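Local coordinates for A-adding tRNA nucleotidyltransferase (PDB 4WBY), which adds the terminal adenosine to tRNA ending in CC, using ATP and magnesium, to complete the CCA end, at residues A[44-49]-A[85-90]; A[56-61]-A[78-83]. One frame throughout, in Å; residues are numbered along the deposited sequence.

Interaction 1. Residues A[44-49]-A[85-90]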
# COMPACT_ATOMS: atom_id res chain seq x y z
N TRP A 44 4.40 -2.81 -15.55
CA TRP A 44 5.27 -1.82 -16.19
C TRP A 44 6.58 -1.63 -15.46
O TRP A 44 7.47 -0.95 -15.96
CB TRP A 44 4.54 -0.48 -16.32
CG TRP A 44 3.43 -0.58 -17.30
CD1 TRP A 44 2.10 -0.74 -17.02
CD2 TRP A 44 3.55 -0.57 -18.72
NE1 TRP A 44 1.39 -0.82 -18.19
CE2 TRP A 44 2.25 -0.71 -19.25
CE3 TRP A 44 4.63 -0.44 -19.61
CZ2 TRP A 44 2.00 -0.74 -20.62
CZ3 TRP A 44 4.38 -0.46 -20.97
CH2 TRP A 44 3.08 -0.61 -21.46
N ASP A 45 6.68 -2.23 -14.28
CA ASP A 45 7.89 -2.19 -13.47
C ASP A 45 8.49 -3.58 -13.49
O ASP A 45 7.92 -4.51 -12.90
CB ASP A 45 7.58 -1.74 -12.04
CG ASP A 45 7.16 -0.27 -11.94
OD1 ASP A 45 6.86 0.36 -12.98
OD2 ASP A 45 7.12 0.25 -10.81
N VAL A 46 9.61 -3.75 -14.18
CA VAL A 46 10.20 -5.06 -14.35
C VAL A 46 11.54 -5.15 -13.65
O VAL A 46 12.42 -4.30 -13.85
CB VAL A 46 10.38 -5.40 -15.85
CG1 VAL A 46 10.83 -6.85 -16.04
CG2 VAL A 46 9.10 -5.13 -16.61
N ASP A 47 11.69 -6.18 -12.82
CA ASP A 47 12.92 -6.43 -12.07
C ASP A 47 13.68 -7.60 -12.66
O ASP A 47 13.10 -8.67 -12.88
CB ASP A 47 12.61 -6.70 -10.59
CG ASP A 47 11.87 -5.56 -9.93
OD1 ASP A 47 12.06 -4.40 -10.35
OD2 ASP A 47 11.09 -5.84 -8.98
N PHE A 48 14.96 -7.38 -12.93
CA PHE A 48 15.84 -8.44 -13.43
C PHE A 48 16.92 -8.78 -12.42
O PHE A 48 17.43 -7.90 -11.73
CB PHE A 48 16.55 -8.02 -14.72
CG PHE A 48 15.65 -7.87 -15.91
CD1 PHE A 48 15.03 -6.66 -16.18
CD2 PHE A 48 15.48 -8.92 -16.80
CE1 PHE A 48 14.22 -6.51 -17.30
CE2 PHE A 48 14.67 -8.77 -17.92
CZ PHE A 48 14.05 -7.56 -18.17
N VAL A 49 17.30 -10.05 -12.38
CA VAL A 49 18.49 -10.47 -11.67
C VAL A 49 19.48 -10.99 -12.70
O VAL A 49 19.11 -11.70 -13.64
CB VAL A 49 18.20 -11.54 -10.60
CG1 VAL A 49 19.48 -12.26 -10.15
CG2 VAL A 49 17.53 -10.90 -9.40
N LEU A 85 8.30 1.64 -19.42
CA LEU A 85 8.88 0.56 -18.60
C LEU A 85 9.93 1.05 -17.61
O LEU A 85 10.95 1.61 -18.02
CB LEU A 85 9.51 -0.50 -19.49
CG LEU A 85 8.57 -1.37 -20.30
CD1 LEU A 85 9.40 -2.19 -21.28
CD2 LEU A 85 7.77 -2.27 -19.38
N LYS A 86 9.70 0.81 -16.33
CA LYS A 86 10.71 1.08 -15.32
C LYS A 86 11.46 -0.21 -15.03
O LYS A 86 10.84 -1.21 -14.63
CB LYS A 86 10.08 1.64 -14.04
CG LYS A 86 9.47 3.01 -14.25
CD LYS A 86 8.84 3.54 -12.97
CE LYS A 86 9.89 3.75 -11.89
NZ LYS A 86 9.32 4.38 -10.66
N LEU A 87 12.76 -0.20 -15.26
CA LEU A 87 13.59 -1.39 -15.16
C LEU A 87 14.57 -1.32 -14.00
O LEU A 87 15.22 -0.30 -13.76
CB LEU A 87 14.35 -1.61 -16.46
CG LEU A 87 13.52 -1.59 -17.74
CD1 LEU A 87 14.44 -1.66 -18.95
CD2 LEU A 87 12.49 -2.72 -17.77
N GLU A 88 14.70 -2.43 -13.28
CA GLU A 88 15.74 -2.59 -12.28
C GLU A 88 16.57 -3.81 -12.63
O GLU A 88 16.02 -4.85 -13.00
CB GLU A 88 15.15 -2.75 -10.88
CG GLU A 88 16.20 -3.14 -9.85
CD GLU A 88 15.60 -3.52 -8.52
OE1 GLU A 88 15.02 -2.63 -7.86
OE2 GLU A 88 15.69 -4.71 -8.14
N PHE A 89 17.89 -3.67 -12.53
CA PHE A 89 18.82 -4.77 -12.73
C PHE A 89 19.64 -4.96 -11.46
O PHE A 89 20.27 -4.02 -10.99
CB PHE A 89 19.74 -4.49 -13.92
CG PHE A 89 19.03 -4.50 -15.23
CD1 PHE A 89 18.39 -3.36 -15.69
CD2 PHE A 89 18.98 -5.65 -15.99
CE1 PHE A 89 17.71 -3.38 -16.89
CE2 PHE A 89 18.30 -5.68 -17.19
CZ PHE A 89 17.67 -4.54 -17.64
N ALA A 90 19.62 -6.17 -10.92
CA ALA A 90 20.34 -6.47 -9.69
C ALA A 90 21.25 -7.66 -9.88
O ALA A 90 20.91 -8.61 -10.56
CB ALA A 90 19.36 -6.73 -8.54
O HOH W 1 6.78 2.63 -9.87
O HOH W 2 11.30 -1.98 -11.76
O HOH W 3 11.91 -2.54 -8.60
O HOH W 4 15.87 -7.13 -9.39

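Interaction 2. Residues A[56-61]-A[78-83]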
# COMPACT_ATOMS: atom_id res chain seq x y z
N GLU A 56 26.78 -3.30 -15.44
CA GLU A 56 27.33 -3.17 -16.79
C GLU A 56 26.30 -3.60 -17.84
O GLU A 56 26.25 -3.01 -18.92
CB GLU A 56 28.63 -3.95 -16.92
CG GLU A 56 29.81 -3.29 -16.19
CD GLU A 56 30.02 -1.82 -16.57
OE1 GLU A 56 30.04 -1.50 -17.78
OE2 GLU A 56 30.18 -0.98 -15.65
N LEU A 57 25.47 -4.59 -17.53
CA LEU A 57 24.42 -4.97 -18.46
C LEU A 57 23.43 -3.80 -18.64
O LEU A 57 23.06 -3.45 -19.76
CB LEU A 57 23.69 -6.23 -17.98
CG LEU A 57 22.74 -6.89 -18.99
CD1 LEU A 57 22.58 -8.35 -18.65
CD2 LEU A 57 21.38 -6.23 -19.04
N ALA A 58 23.01 -3.22 -17.53
CA ALA A 58 22.07 -2.09 -17.55
C ALA A 58 22.64 -0.91 -18.31
O ALA A 58 21.93 -0.26 -19.08
CB ALA A 58 21.72 -1.66 -16.12
N LYS A 59 23.92 -0.62 -18.10
CA LYS A 59 24.54 0.52 -18.76
C LYS A 59 24.56 0.32 -20.28
O LYS A 59 24.38 1.27 -21.04
CB LYS A 59 25.95 0.76 -18.22
CG LYS A 59 25.96 1.39 -16.83
CD LYS A 59 27.35 1.40 -16.21
CE LYS A 59 28.33 2.23 -17.01
NZ LYS A 59 29.65 2.29 -16.30
N GLU A 60 24.77 -0.91 -20.72
CA GLU A 60 24.79 -1.18 -22.16
C GLU A 60 23.39 -1.09 -22.76
O GLU A 60 23.21 -0.53 -23.84
CB GLU A 60 25.41 -2.55 -22.44
CG GLU A 60 25.36 -2.97 -23.91
CD GLU A 60 26.15 -2.05 -24.83
OE1 GLU A 60 27.01 -1.29 -24.35
OE2 GLU A 60 25.90 -2.09 -26.06
N LEU A 61 22.39 -1.65 -22.08
CA LEU A 61 21.02 -1.50 -22.53
C LEU A 61 20.64 -0.02 -22.62
O LEU A 61 20.02 0.42 -23.59
CB LEU A 61 20.06 -2.25 -21.59
CG LEU A 61 18.58 -2.22 -21.97
CD1 LEU A 61 18.32 -3.00 -23.26
CD2 LEU A 61 17.68 -2.73 -20.83
N ALA A 78 21.19 -1.30 -10.74
CA ALA A 78 21.01 -0.12 -11.58
C ALA A 78 19.56 0.01 -12.01
O ALA A 78 18.86 -0.98 -12.16
CB ALA A 78 21.92 -0.17 -12.80
N HIS A 79 19.11 1.25 -12.20
CA HIS A 79 17.74 1.53 -12.61
C HIS A 79 17.74 2.40 -13.85
O HIS A 79 18.59 3.28 -14.01
CB HIS A 79 16.96 2.21 -11.48
CG HIS A 79 16.90 1.42 -10.22
ND1 HIS A 79 17.96 1.32 -9.34
CD2 HIS A 79 15.90 0.68 -9.68
CE1 HIS A 79 17.62 0.56 -8.32
NE2 HIS A 79 16.38 0.16 -8.50
N LEU A 80 16.79 2.14 -14.75
CA LEU A 80 16.58 2.99 -15.92
C LEU A 80 15.13 2.85 -16.37
O LEU A 80 14.42 1.94 -15.95
CB LEU A 80 17.54 2.64 -17.05
CG LEU A 80 17.46 1.20 -17.56
CD1 LEU A 80 17.70 1.12 -19.06
CD2 LEU A 80 18.47 0.34 -16.83
N LYS A 81 14.70 3.78 -17.21
CA LYS A 81 13.35 3.77 -17.74
C LYS A 81 13.44 3.81 -19.26
O LYS A 81 14.19 4.61 -19.82
CB LYS A 81 12.55 4.96 -17.20
CG LYS A 81 11.07 4.92 -17.55
CD LYS A 81 10.29 6.04 -16.86
CE LYS A 81 8.80 5.94 -17.17
NZ LYS A 81 7.99 6.98 -16.45
N ILE A 82 12.68 2.95 -19.92
CA ILE A 82 12.59 2.96 -21.37
C ILE A 82 11.11 3.06 -21.73
O ILE A 82 10.34 2.14 -21.47
CB ILE A 82 13.23 1.70 -22.01
CG1 ILE A 82 14.73 1.64 -21.69
CG2 ILE A 82 13.04 1.73 -23.52
CD1 ILE A 82 15.40 0.35 -22.15
N GLY A 83 10.72 4.18 -22.32
CA GLY A 83 9.31 4.44 -22.56
C GLY A 83 8.56 4.35 -21.23
O GLY A 83 8.96 4.97 -20.25

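Interaction 1. Residues A[44-49]-A[85-90]
Leu85 sets its CD2 3.6 Å from CE3 of Trp44, the two side chains crossing at about a right angle. Trp44 NE1 is held elsewhere, by Glu42. Lys86 then starts the ladder of backbone bonds: its N donates to Trp44 O, and its O accepts from Val46 N. Its side chain lies beside that of Asp45 and points the same way, with CB and CD against OD1. The charged ends do not meet directly. A water bridges them, giving a proton to Asp45 OD2 at 2.6 Å and accepting from Lys86 NZ. Leu87 brings CD2 to 3.9 Å from Val46 CB, on the other face of the sheet. The same CD2 sits at the edge of the Phe48 ring, near CE1. These are parallel neighbours, strands 45-51 and 85-91, at the middle of the nucleotidyltransferase head-domain sheet. The Asp45-Val46-Asp47 alternation puts both carboxylates on one face, as in the metal-binding Asp-x-Asp motif of this family, and both are inferred magnesium ligands. Glu88 shares that face. Its N bonds to Val46 O, and Phe48 N donates to Glu88 O at 2.7 Å. Glu88 CG is anti to its backbone N (chi1 171°) and the chain runs on extended, which carries the carboxylate to that of Asp47. The two stack, planes 14° apart, with OE1 4.3 Å from Asp47 OD1. His79 NE2 hydrogen-bonds Glu88 OE1. Phe89 returns to the apolar face, its ring nearly parallel to that of Phe48 but slid apart, so that they barely overlap. CD1 of Phe48 lies over the Phe89 face, 3.6 Å from CE2. An alanine in place of Phe48 would probably leave that face of Phe89 without its ring contacts and open a gap beside Leu87 CD2. Ala90 N closes the ladder on Phe48 O.

Interaction 2. Residues A[56-61]-A[78-83]
Ala58 and Ala78 meet methyl to methyl, their CB atoms 3.6 Å apart. They are also the nearest CA pair of residues 56-61 and 78-83, at 6.4 Å. The same Ala58 CB also touches Leu80 CD2 at 3.9 Å. One turn on, Leu61 presents CD2 to two strand residues, Leu80 CD1 at 4.2 Å and Ile82 CD1 at 4.1 Å. Leu61 and Ile82 cross obliquely. Leu80 holds CG between its backbone N and carbonyl carbon (chi1 59°), and from there its two methyls reach Ala58 and Leu61. Ala78, Leu80 and Ile82 alternate along the strand, so all three turn to the helix. The axes of 56-61 and 78-82 approach to 8.4 Å and run at 20°, nearly parallel in direction. Further out, Phe89 of the next strand touches Ala58, Leu61 and Leu80, and Val67 packs on Leu80 and Ile82. Helix 7-22 flanks the contact through Ile19 on Leu61 and Ile12 on Ile82. This is a helix laid on one face of the head-domain sheet. No hydrogen bond joins the two segments; methyl and branched aliphatic groups alone make the contact, so shape and burial set its geometry.

Both contacts involve the same head-domain sheet. Interaction 1 pairs two strands within it; interaction 2 lays a helix on the strand next door. Strands 77-82 and 85-91 are antiparallel neighbours: Leu87 N probably bonds to Leu80 O, and Phe89 N to Ala78 O. Phe89 joins the two contacts: its CE2 packs on Leu57 CD2 and its CZ on Leu61 CD2 of the helix. Along the chain, interaction 2 is nested within the loop that interaction 1 closes. Interaction 2 is buried and wholly apolar. Interaction 1 is two-sided: its apolar face joins that same core, while the face of Asp45, Asp47 and Glu88 is wetter, more exposed and carries the inferred magnesium ligands.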